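Local atomic coordinates of YcaO (Methanopyrus kandleri, PDB entry 6CI7), a protein that binds ATP and magnesium and, like other YcaO proteins, probably uses the nucleotide to activate a peptide backbone amide. Residues Pro46-Arg51 against Thr66-Ala71; Glu167-Ser172 against Pro210-Gly215; Glu205-Pro210 against Gly220-Ala225. All coordinates share one frame; numbering follows the deposited sequence.

Contact 1. Residues Pro46-Arg51 against Thr66-Ala71; sequences PVEIRR and TTRIQA. With ACP (phosphomethylphosphonic acid adenylate ester), chain G.
Arg68 and Glu48 form the salt bridge that ties the start of helix 68-84 to strand 45-54. Arg68 NH2 donates to Glu48 OE2 at 2.7 Å, on the anti side of the carboxylate, while NE of the same arginine makes a weak second bond to that oxygen. The two side chains cross at about a right angle, with their flat groups 78° apart. The other carboxylate oxygen, Glu48 OE1, takes both terminal nitrogens of Arg50 end-on, NH2 at 2.8 Å being the shorter, so the glutamate sits between two guanidinium groups, which probably stabilise its negative charge. Were Glu48 an alanine, both arginines would probably be less well balanced in charge and Arg68 held less firmly. Arg50 is steadied further by NH1 bonding to Ile49 O.

The helix begins with a side-chain N-cap: Thr67 OG1 accepts from Gln70 N at 3.1 Å. Within the first turn, Gln70 reads the adenine of the ATP analogue, NE2 donating to N7 at 3.0 Å with OE1 weakly accepting from N6. Its CG lies anti to the backbone N (chi1 178°), which leads the amide away from the strand and to the base.

Packing completes the contact. Pro46 CB lies over the centre of one face of the Arg68 guanidinium, 3.4 Å from CZ, and the methyl of Ala71 fits between Pro46 CB and Glu48 CG, 3.7 Å from the latter.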
loop_
_atom_site.group_PDB
_atom_site.type_symbol
_atom_site.label_atom_id
_atom_site.label_comp_id
_atom_site.label_asym_id
_atom_site.label_seq_id
_atom_site.Cartn_x
_atom_site.Cartn_y
_atom_site.Cartn_z
ATOM N N PRO A 46 -5.708 4.732 17.021
ATOM C CA PRO A 46 -5.469 6.127 16.668
ATOM C C PRO A 46 -5.421 6.283 15.162
ATOM O O PRO A 46 -4.701 5.535 14.474
ATOM C CB PRO A 46 -4.084 6.435 17.251
ATOM C CG PRO A 46 -3.646 5.230 17.998
ATOM C CD PRO A 46 -4.538 4.092 17.656
ATOM N N VAL A 47 -6.197 7.230 14.659
ATOM C CA VAL A 47 -6.134 7.601 13.257
ATOM C C VAL A 47 -5.797 9.090 13.232
ATOM O O VAL A 47 -6.284 9.860 14.063
ATOM C CB VAL A 47 -7.460 7.290 12.502
ATOM C CG1 VAL A 47 -7.409 7.768 11.050
ATOM C CG2 VAL A 47 -7.766 5.795 12.531
ATOM N N GLU A 48 -4.942 9.474 12.291
ATOM C CA GLU A 48 -4.512 10.854 12.110
ATOM C C GLU A 48 -4.874 11.328 10.711
ATOM O O GLU A 48 -4.667 10.604 9.741
ATOM C CB GLU A 48 -3.003 10.963 12.360
ATOM C CG GLU A 48 -2.624 10.788 13.824
ATOM C CD GLU A 48 -2.977 11.990 14.690
ATOM O OE1 GLU A 48 -2.754 13.134 14.252
ATOM O OE2 GLU A 48 -3.478 11.794 15.818
ATOM N N ILE A 49 -5.439 12.527 10.612
ATOM C CA ILE A 49 -5.863 13.077 9.318
ATOM C C ILE A 49 -5.135 14.390 9.080
ATOM O O ILE A 49 -4.997 15.210 9.991
ATOM C CB ILE A 49 -7.408 13.251 9.216
ATOM C CG1 ILE A 49 -8.126 11.899 9.262
ATOM C CG2 ILE A 49 -7.831 13.953 7.927
ATOM C CD1 ILE A 49 -8.785 11.637 10.593
ATOM N N ARG A 50 -4.657 14.551 7.848
ATOM C CA ARG A 50 -3.935 15.738 7.408
ATOM C C ARG A 50 -4.605 16.380 6.205
ATOM O O ARG A 50 -5.022 15.687 5.273
ATOM C CB ARG A 50 -2.472 15.412 7.081
ATOM C CG ARG A 50 -1.666 14.793 8.231
ATOM C CD ARG A 50 -1.386 15.782 9.356
ATOM N NE ARG A 50 -0.733 15.156 10.513
ATOM C CZ ARG A 50 -1.372 14.554 11.524
ATOM N NH1 ARG A 50 -2.704 14.466 11.521
ATOM N NH2 ARG A 50 -0.673 14.013 12.529
ATOM N N ARG A 51 -4.720 17.707 6.253
ATOM C CA ARG A 51 -5.118 18.510 5.109
ATOM C C ARG A 51 -3.859 19.172 4.556
ATOM O O ARG A 51 -3.143 19.862 5.275
ATOM C CB ARG A 51 -6.181 19.543 5.510
ATOM C CG ARG A 51 -6.674 20.411 4.357
ATOM C CD ARG A 51 -8.013 21.082 4.654
ATOM N NE ARG A 51 -7.943 22.088 5.715
ATOM C CZ ARG A 51 -7.563 23.358 5.552
ATOM N NH1 ARG A 51 -7.196 23.826 4.362
ATOM N NH2 ARG A 51 -7.544 24.171 6.597
ATOM N N THR A 66 -0.856 1.321 15.894
ATOM C CA THR A 66 -1.295 0.785 17.184
ATOM C C THR A 66 -1.113 1.803 18.302
ATOM O O THR A 66 -1.789 1.718 19.339
ATOM C CB THR A 66 -0.552 -0.500 17.562
ATOM O OG1 THR A 66 0.857 -0.251 17.552
ATOM C CG2 THR A 66 -0.889 -1.618 16.586
ATOM N N THR A 67 -0.200 2.754 18.096
ATOM C CA THR A 67 0.046 3.842 19.053
ATOM C C THR A 67 -0.160 5.202 18.388
ATOM O O THR A 67 -0.099 5.318 17.143
ATOM C CB THR A 67 1.480 3.818 19.595
ATOM O OG1 THR A 67 2.377 4.116 18.520
ATOM C CG2 THR A 67 1.832 2.469 20.217
ATOM N N ARG A 68 -0.396 6.216 19.220
ATOM C CA ARG A 68 -0.553 7.594 18.758
ATOM C C ARG A 68 0.687 8.125 18.033
ATOM O O ARG A 68 0.560 8.833 17.017
ATOM C CB ARG A 68 -0.909 8.513 19.922
ATOM C CG ARG A 68 -1.431 9.879 19.505
ATOM C CD ARG A 68 -2.945 9.860 19.571
ATOM N NE ARG A 68 -3.526 9.986 18.256
ATOM C CZ ARG A 68 -4.780 9.668 17.935
ATOM N NH1 ARG A 68 -5.617 9.137 18.823
ATOM N NH2 ARG A 68 -5.178 9.845 16.678
ATOM N N ILE A 69 1.872 7.789 18.553
ATOM C CA ILE A 69 3.144 8.170 17.915
ATOM C C ILE A 69 3.190 7.610 16.485
ATOM O O ILE A 69 3.337 8.378 15.541
ATOM C CB ILE A 69 4.391 7.750 18.737
ATOM C CG1 ILE A 69 4.477 8.578 20.031
ATOM C CG2 ILE A 69 5.663 7.934 17.902
ATOM C CD1 ILE A 69 5.550 8.144 21.017
ATOM N N GLN A 70 3.010 6.294 16.338
ATOM C CA GLN A 70 3.013 5.662 15.021
ATOM C C GLN A 70 1.975 6.243 14.043
ATOM O O GLN A 70 2.315 6.496 12.890
ATOM C CB GLN A 70 2.912 4.124 15.125
ATOM C CG GLN A 70 2.865 3.372 13.783
ATOM C CD GLN A 70 4.005 3.703 12.824
ATOM O OE1 GLN A 70 5.110 4.055 13.238
ATOM N NE2 GLN A 70 3.735 3.585 11.525
ATOM N N ALA A 71 0.741 6.480 14.505
ATOM C CA ALA A 71 -0.262 7.177 13.686
ATOM C C ALA A 71 0.236 8.535 13.155
ATOM O O ALA A 71 -0.020 8.882 12.005
ATOM C CB ALA A 71 -1.565 7.344 14.454
HETATM P PG ACP G . -1.938 3.198 1.540
HETATM O O1G ACP G . -0.740 3.254 0.460
HETATM O O2G ACP G . -2.291 4.699 2.001
HETATM O O3G ACP G . -3.111 2.594 0.881
HETATM P PB ACP G . 0.014 2.788 3.701
HETATM O O1B ACP G . 1.127 2.486 2.567
HETATM O O2B ACP G . -0.278 4.237 3.795
HETATM C C3B ACP G . -1.525 2.159 3.003
HETATM P PA ACP G . 1.172 3.259 6.335
HETATM O O1A ACP G . 1.959 2.405 7.298
HETATM O O2A ACP G . 0.063 4.069 6.962
HETATM O O3A ACP G . 0.536 2.296 5.170
HETATM O "O5'" ACP G . 2.261 4.227 5.671
HETATM C "C5'" ACP G . 2.140 5.628 5.369
HETATM C "C4'" ACP G . 3.476 6.139 4.797
HETATM O "O4'" ACP G . 4.348 6.456 5.892
HETATM C "C3'" ACP G . 4.245 5.101 3.975
HETATM O "O3'" ACP G . 5.063 5.753 2.985
HETATM C "C2'" ACP G . 5.103 4.429 5.026
HETATM O "O2'" ACP G . 6.235 3.776 4.512
HETATM C "C1'" ACP G . 5.497 5.602 5.897
HETATM N N9 ACP G . 5.804 5.164 7.268
HETATM C C8 ACP G . 4.957 4.514 8.078
HETATM N N7 ACP G . 5.539 4.224 9.264
HETATM C C5 ACP G . 6.799 4.700 9.211
HETATM C C6 ACP G . 7.957 4.734 10.141
HETATM N N6 ACP G . 7.853 4.195 11.380
HETATM N N1 ACP G . 9.095 5.326 9.713
HETATM C C2 ACP G . 9.192 5.873 8.475
HETATM N N3 ACP G . 8.183 5.872 7.571
HETATM C C4 ACP G . 6.975 5.317 7.887
#

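Contact 2. Residues Glu167-Ser172 against Pro210-Gly215; sequences ERDSWS and PSRVEG. With ACP (phosphomethylphosphonic acid adenylate ester), chain G.
Asp169 and Arg212 meet with carboxylate and guanidinium nearly coplanar, 7° apart, although the side chains cross at about a right angle. A single nitrogen, Arg212 NH1, serves both oxygens: the bond to Asp169 OD2, 3.1 Å long, is nearly straight (164°) and uses the syn lone pair, whereas the 2.8 Å approach of NH1 to Asp169 OD1 is bent and weak. Next to it, the hydroxyl of Ser170 donates to Pro210 O over 2.9 Å, tilted from the carbonyl plane.

A water bridges the two segments. It donates to Asp169 OD2 at 2.7 Å and to Ser170 OG, and accepts from Arg212 N at 2.9 Å, so that the hydroxyl both gives and receives. Helix 154-176 is thereby fastened to the loop of the hairpin formed by strands 203-209 and 217-224, through consecutive side chains of one helical turn. The Asp169 carboxylate reaches the arginine with CG anti to its own backbone N (chi1 -175°).

Further out, Ser355 N donates to Asp169 OD1 and Arg212 NH2 bonds to Asn366 O, which hold the two ends of the ion pair from outside. Ser211 OG turns from the helix to bond Val216 O within the loop. On another side of the helix, Arg168 NH2 comes within 2.8 Å of O3G on the terminal phosphonate of the ATP analogue, and its NE makes a weak hydrogen bond, part of a salt bridge, to Glu167 OE2.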
loop_
_atom_site.group_PDB
_atom_site.type_symbol
_atom_site.label_atom_id
_atom_site.label_comp_id
_atom_site.label_asym_id
_atom_site.label_seq_id
_atom_site.Cartn_x
_atom_site.Cartn_y
_atom_site.Cartn_z
ATOM N N GLU A 167 0.287 -6.679 -2.433
ATOM C CA GLU A 167 -1.032 -6.522 -1.846
ATOM C C GLU A 167 -2.094 -6.219 -2.907
ATOM O O GLU A 167 -3.134 -6.881 -2.945
ATOM C CB GLU A 167 -0.971 -5.433 -0.786
ATOM C CG GLU A 167 -2.277 -5.079 -0.098
ATOM C CD GLU A 167 -2.189 -3.726 0.595
ATOM O OE1 GLU A 167 -1.239 -3.512 1.385
ATOM O OE2 GLU A 167 -3.069 -2.870 0.347
ATOM N N ARG A 168 -1.828 -5.250 -3.781
ATOM C CA ARG A 168 -2.837 -4.856 -4.779
ATOM C C ARG A 168 -2.927 -5.857 -5.929
ATOM O O ARG A 168 -3.975 -5.979 -6.555
ATOM C CB ARG A 168 -2.656 -3.409 -5.287
ATOM C CG ARG A 168 -2.457 -2.375 -4.190
ATOM C CD ARG A 168 -3.726 -1.740 -3.661
ATOM N NE ARG A 168 -3.479 -1.030 -2.402
ATOM C CZ ARG A 168 -2.872 0.158 -2.283
ATOM N NH1 ARG A 168 -2.425 0.822 -3.348
ATOM N NH2 ARG A 168 -2.700 0.692 -1.076
ATOM N N ASP A 169 -1.837 -6.589 -6.175
ATOM C CA ASP A 169 -1.852 -7.727 -7.102
ATOM C C ASP A 169 -2.796 -8.841 -6.636
ATOM O O ASP A 169 -3.582 -9.352 -7.439
ATOM C CB ASP A 169 -0.448 -8.300 -7.347
ATOM C CG ASP A 169 -0.450 -9.418 -8.411
ATOM O OD1 ASP A 169 -0.486 -9.091 -9.626
ATOM O OD2 ASP A 169 -0.442 -10.615 -8.025
ATOM N N SER A 170 -2.707 -9.218 -5.360
ATOM C CA SER A 170 -3.578 -10.244 -4.789
ATOM C C SER A 170 -5.046 -9.838 -4.806
ATOM O O SER A 170 -5.917 -10.634 -5.186
ATOM C CB SER A 170 -3.151 -10.553 -3.361
ATOM O OG SER A 170 -1.951 -11.300 -3.360
ATOM N N TRP A 171 -5.311 -8.592 -4.405
ATOM C CA TRP A 171 -6.671 -8.059 -4.364
ATOM C C TRP A 171 -7.236 -8.001 -5.796
ATOM O O TRP A 171 -8.399 -8.368 -6.013
ATOM C CB TRP A 171 -6.684 -6.705 -3.635
ATOM C CG TRP A 171 -8.000 -5.956 -3.553
ATOM C CD1 TRP A 171 -9.267 -6.477 -3.653
ATOM C CD2 TRP A 171 -8.170 -4.544 -3.298
ATOM N NE1 TRP A 171 -10.204 -5.479 -3.502
ATOM C CE2 TRP A 171 -9.563 -4.285 -3.288
ATOM C CE3 TRP A 171 -7.278 -3.475 -3.080
ATOM C CZ2 TRP A 171 -10.092 -3.000 -3.060
ATOM C CZ3 TRP A 171 -7.800 -2.193 -2.867
ATOM C CH2 TRP A 171 -9.198 -1.970 -2.853
ATOM N N SER A 172 -6.393 -7.595 -6.755
ATOM C CA SER A 172 -6.753 -7.546 -8.180
ATOM C C SER A 172 -7.103 -8.925 -8.724
ATOM O O SER A 172 -8.050 -9.059 -9.502
ATOM C CB SER A 172 -5.630 -6.946 -9.011
ATOM O OG SER A 172 -5.549 -5.549 -8.802
ATOM N N PRO A 210 -5.228 -15.166 -2.012
ATOM C CA PRO A 210 -4.173 -15.880 -2.747
ATOM C C PRO A 210 -3.025 -14.928 -3.075
ATOM O O PRO A 210 -3.253 -13.831 -3.601
ATOM C CB PRO A 210 -4.884 -16.338 -4.029
ATOM C CG PRO A 210 -6.032 -15.373 -4.195
ATOM C CD PRO A 210 -6.487 -15.110 -2.786
ATOM N N SER A 211 -1.811 -15.326 -2.727
ATOM C CA SER A 211 -0.628 -14.504 -2.995
ATOM C C SER A 211 0.215 -15.135 -4.092
ATOM O O SER A 211 0.546 -16.314 -4.019
ATOM C CB SER A 211 0.200 -14.325 -1.718
ATOM O OG SER A 211 1.533 -13.908 -2.008
ATOM N N ARG A 212 0.583 -14.346 -5.094
ATOM C CA ARG A 212 1.404 -14.864 -6.188
ATOM C C ARG A 212 2.909 -14.824 -5.912
ATOM O O ARG A 212 3.705 -15.193 -6.767
ATOM C CB ARG A 212 1.036 -14.195 -7.506
ATOM C CG ARG A 212 -0.346 -14.611 -8.002
ATOM C CD ARG A 212 -0.972 -13.512 -8.830
ATOM N NE ARG A 212 -0.794 -13.757 -10.249
ATOM C CZ ARG A 212 -0.711 -12.832 -11.204
ATOM N NH1 ARG A 212 -0.748 -11.531 -10.941
ATOM N NH2 ARG A 212 -0.561 -13.238 -12.452
ATOM N N VAL A 213 3.287 -14.428 -4.697
ATOM C CA VAL A 213 4.692 -14.320 -4.305
ATOM C C VAL A 213 4.930 -15.200 -3.090
ATOM O O VAL A 213 4.296 -15.009 -2.047
ATOM C CB VAL A 213 5.067 -12.851 -3.998
ATOM C CG1 VAL A 213 6.496 -12.747 -3.461
ATOM C CG2 VAL A 213 4.837 -11.958 -5.227
ATOM N N GLU A 214 5.839 -16.168 -3.219
ATOM C CA GLU A 214 6.073 -17.106 -2.125
ATOM C C GLU A 214 6.784 -16.457 -0.951
ATOM O O GLU A 214 7.742 -15.709 -1.128
ATOM C CB GLU A 214 6.825 -18.354 -2.570
ATOM C CG GLU A 214 6.546 -19.520 -1.635
ATOM C CD GLU A 214 7.515 -20.652 -1.808
ATOM O OE1 GLU A 214 7.381 -21.372 -2.808
ATOM O OE2 GLU A 214 8.392 -20.821 -0.935
ATOM N N GLY A 215 6.283 -16.750 0.245
ATOM C CA GLY A 215 6.815 -16.180 1.477
ATOM C C GLY A 215 6.233 -14.819 1.838
ATOM O O GLY A 215 6.660 -14.231 2.835
HETATM P PG ACP G . -1.938 3.198 1.540
HETATM O O1G ACP G . -0.740 3.254 0.460
HETATM O O2G ACP G . -2.291 4.699 2.001
HETATM O O3G ACP G . -3.111 2.594 0.881
HETATM P PB ACP G . 0.014 2.788 3.701
HETATM O O1B ACP G . 1.127 2.486 2.567
HETATM O O2B ACP G . -0.278 4.237 3.795
HETATM C C3B ACP G . -1.525 2.159 3.003
HETATM P PA ACP G . 1.172 3.259 6.335
HETATM O O1A ACP G . 1.959 2.405 7.298
HETATM O O2A ACP G . 0.063 4.069 6.962
HETATM O O3A ACP G . 0.536 2.296 5.170
HETATM O "O5'" ACP G . 2.261 4.227 5.671
HETATM C "C5'" ACP G . 2.140 5.628 5.369
HETATM C "C4'" ACP G . 3.476 6.139 4.797
HETATM O "O4'" ACP G . 4.348 6.456 5.892
HETATM C "C3'" ACP G . 4.245 5.101 3.975
HETATM O "O3'" ACP G . 5.063 5.753 2.985
HETATM C "C2'" ACP G . 5.103 4.429 5.026
HETATM O "O2'" ACP G . 6.235 3.776 4.512
HETATM C "C1'" ACP G . 5.497 5.602 5.897
HETATM N N9 ACP G . 5.804 5.164 7.268
HETATM C C8 ACP G . 4.957 4.514 8.078
HETATM N N7 ACP G . 5.539 4.224 9.264
HETATM C C5 ACP G . 6.799 4.700 9.211
HETATM C C6 ACP G . 7.957 4.734 10.141
HETATM N N6 ACP G . 7.853 4.195 11.380
HETATM N N1 ACP G . 9.095 5.326 9.713
HETATM C C2 ACP G . 9.192 5.873 8.475
HETATM N N3 ACP G . 8.183 5.872 7.571
HETATM C C4 ACP G . 6.975 5.317 7.887
HETATM O O HOH W 1 0.028 -11.514 -5.504
#

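Contact 3. Residues Glu205-Pro210 against Gly220-Ala225; sequences ELRLLP and GAVTEA
Glu205 and Val222 hold each other by a reciprocal pair of backbone hydrogen bonds: Glu205 N donates to Val222 O at 2.8 Å, almost straight (172°), and Val222 N returns one to Glu205 O. Arg207 and Gly220 repeat the pattern, with Arg207 N to Gly220 O at 2.7 Å and Gly220 N to Arg207 O. Between these hydrogen-bonded pairs lies the non-hydrogen-bonded pair Leu206 and Ala221, where CA-H...O contacts add to the ladder: Ala221 CA approaches Glu205 O at 3.3 Å, and Leu206 CA approaches Gly220 O. The short strand axes run antiparallel at 148°.

This is the antiparallel hairpin of strands 203-209 and 217-224; strand 217-224 pairs on its other side with strand 233-238, and 203-209 also bonds the backbone at Pro182 and Leu184.

Apolar contacts divide between the faces. Leu206 CD2 meets Ala221 CB at 3.9 Å on the face packed against helix 241-260. The other face carries Glu205, Arg207 and Val222, and there Val222 CG2, which sits between its own backbone N and carbonyl carbon, lies 4.0 Å from Glu205 CB. Leu209 turns its CD1 over the backbone of Gly220, 3.4 Å from the nitrogen; a CB on that glycine would probably clash with this methyl.

The charged groups lie on the Glu205 face. Arg207 NH2 bonds to Glu205 OE1 at 3.1 Å, from above the carboxylate plane, while NH1 bonds to Leu206 O from above its carbonyl plane. With the arginine bent at chi2 (-62°), the guanidinium folds back along its own strand, one face turned to Val222 CG2. Arg207 NH2 also bonds to Trp292 O. Glu205 OE2 lies 4.3 Å from Glu224 OE1, like charges that weak, long ion pairs to Arg203 and Lys286 probably offset.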
loop_
_atom_site.group_PDB
_atom_site.type_symbol
_atom_site.label_atom_id
_atom_site.label_comp_id
_atom_site.label_asym_id
_atom_site.label_seq_id
_atom_site.Cartn_x
_atom_site.Cartn_y
_atom_site.Cartn_z
ATOM N N GLU A 205 -14.544 -9.195 9.418
ATOM C CA GLU A 205 -14.093 -10.524 9.010
ATOM C C GLU A 205 -12.768 -10.533 8.271
ATOM O O GLU A 205 -12.515 -9.669 7.436
ATOM C CB GLU A 205 -15.154 -11.198 8.172
ATOM C CG GLU A 205 -16.327 -11.677 8.993
ATOM C CD GLU A 205 -17.270 -12.482 8.155
ATOM O OE1 GLU A 205 -17.025 -13.701 8.025
ATOM O OE2 GLU A 205 -18.233 -11.886 7.624
ATOM N N LEU A 206 -11.942 -11.527 8.587
ATOM C CA LEU A 206 -10.603 -11.660 8.004
ATOM C C LEU A 206 -10.510 -12.722 6.914
ATOM O O LEU A 206 -11.137 -13.783 7.005
ATOM C CB LEU A 206 -9.555 -11.931 9.090
ATOM C CG LEU A 206 -9.301 -10.854 10.143
ATOM C CD1 LEU A 206 -8.401 -11.451 11.200
ATOM C CD2 LEU A 206 -8.673 -9.597 9.556
ATOM N N ARG A 207 -9.726 -12.418 5.881
ATOM C CA ARG A 207 -9.510 -13.323 4.754
ATOM C C ARG A 207 -8.031 -13.470 4.455
ATOM O O ARG A 207 -7.285 -12.508 4.574
ATOM C CB ARG A 207 -10.213 -12.807 3.493
ATOM C CG ARG A 207 -11.716 -12.615 3.597
ATOM C CD ARG A 207 -12.471 -13.900 3.881
ATOM N NE ARG A 207 -13.904 -13.641 4.029
ATOM C CZ ARG A 207 -14.570 -13.642 5.180
ATOM N NH1 ARG A 207 -13.955 -13.909 6.331
ATOM N NH2 ARG A 207 -15.869 -13.392 5.170
ATOM N N LEU A 208 -7.613 -14.673 4.071
ATOM C CA LEU A 208 -6.286 -14.870 3.491
ATOM C C LEU A 208 -6.399 -14.915 1.970
ATOM O O LEU A 208 -6.935 -15.859 1.399
ATOM C CB LEU A 208 -5.593 -16.117 4.061
ATOM C CG LEU A 208 -4.102 -16.313 3.723
ATOM C CD1 LEU A 208 -3.184 -15.357 4.476
ATOM C CD2 LEU A 208 -3.692 -17.758 3.981
ATOM N N LEU A 209 -5.910 -13.868 1.322
ATOM C CA LEU A 209 -5.985 -13.758 -0.127
ATOM C C LEU A 209 -4.938 -14.661 -0.790
ATOM O O LEU A 209 -3.879 -14.909 -0.198
ATOM C CB LEU A 209 -5.804 -12.294 -0.557
ATOM C CG LEU A 209 -7.023 -11.351 -0.545
ATOM C CD1 LEU A 209 -7.537 -11.082 0.853
ATOM C CD2 LEU A 209 -6.705 -10.027 -1.209
ATOM N N PRO A 210 -5.228 -15.166 -2.012
ATOM C CA PRO A 210 -4.173 -15.880 -2.747
ATOM C C PRO A 210 -3.025 -14.928 -3.075
ATOM O O PRO A 210 -3.253 -13.831 -3.601
ATOM C CB PRO A 210 -4.884 -16.338 -4.029
ATOM C CG PRO A 210 -6.032 -15.373 -4.195
ATOM C CD PRO A 210 -6.487 -15.110 -2.786
ATOM N N GLY A 220 -7.034 -9.660 3.878
ATOM C CA GLY A 220 -8.133 -8.717 3.688
ATOM C C GLY A 220 -9.038 -8.708 4.902
ATOM O O GLY A 220 -9.273 -9.754 5.526
ATOM N N ALA A 221 -9.511 -7.517 5.258
ATOM C CA ALA A 221 -10.521 -7.364 6.288
ATOM C C ALA A 221 -11.712 -6.652 5.667
ATOM O O ALA A 221 -11.546 -5.604 5.016
ATOM C CB ALA A 221 -9.972 -6.594 7.488
ATOM N N VAL A 222 -12.894 -7.246 5.855
ATOM C CA VAL A 222 -14.168 -6.729 5.329
ATOM C C VAL A 222 -15.144 -6.498 6.478
ATOM O O VAL A 222 -15.183 -7.291 7.434
ATOM C CB VAL A 222 -14.834 -7.679 4.298
ATOM C CG1 VAL A 222 -14.107 -7.631 2.965
ATOM C CG2 VAL A 222 -14.905 -9.117 4.812
ATOM N N THR A 223 -15.921 -5.415 6.387
ATOM C CA THR A 223 -16.915 -5.118 7.412
ATOM C C THR A 223 -18.357 -5.267 6.938
ATOM O O THR A 223 -18.666 -5.113 5.749
ATOM C CB THR A 223 -16.739 -3.715 8.038
ATOM O OG1 THR A 223 -16.902 -2.707 7.034
ATOM C CG2 THR A 223 -15.378 -3.569 8.713
ATOM N N GLU A 224 -19.214 -5.573 7.906
ATOM C CA GLU A 224 -20.658 -5.476 7.784
ATOM C C GLU A 224 -21.122 -4.399 8.764
ATOM O O GLU A 224 -20.683 -4.374 9.908
ATOM C CB GLU A 224 -21.267 -6.809 8.161
ATOM C CG GLU A 224 -22.406 -7.256 7.279
ATOM C CD GLU A 224 -22.699 -8.731 7.450
ATOM O OE1 GLU A 224 -21.800 -9.561 7.188
ATOM O OE2 GLU A 224 -23.833 -9.057 7.847
ATOM N N ALA A 225 -21.973 -3.488 8.313
ATOM C CA ALA A 225 -22.540 -2.450 9.181
ATOM C C ALA A 225 -23.952 -2.085 8.717
ATOM O O ALA A 225 -24.294 -2.286 7.547
ATOM C CB ALA A 225 -21.642 -1.218 9.211
#

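In the fold
Contacts 1 and 2 lie on opposite sides of the chain's centre, their own centres 27 Å apart, and reach opposite ends of the bound ATP analogue: Gln70 in contact 1 holds the adenine, while Arg168 in contact 2 approaches the terminal phosphonate. Glu81, farther along the helix that starts in contact 1, and Glu164, on the helix of contact 2, bind magnesium. Contact 3 has no such part; Gly220 is about 13 Å from the nucleotide at the nearest atoms. It adjoins contact 2 instead, with centres 15 Å apart, Pro210 common to both and Leu209 CD2 packed 3.7 Å from Trp171 CA. Their segments alternate along the chain, whereas contact 1 closes before either opens.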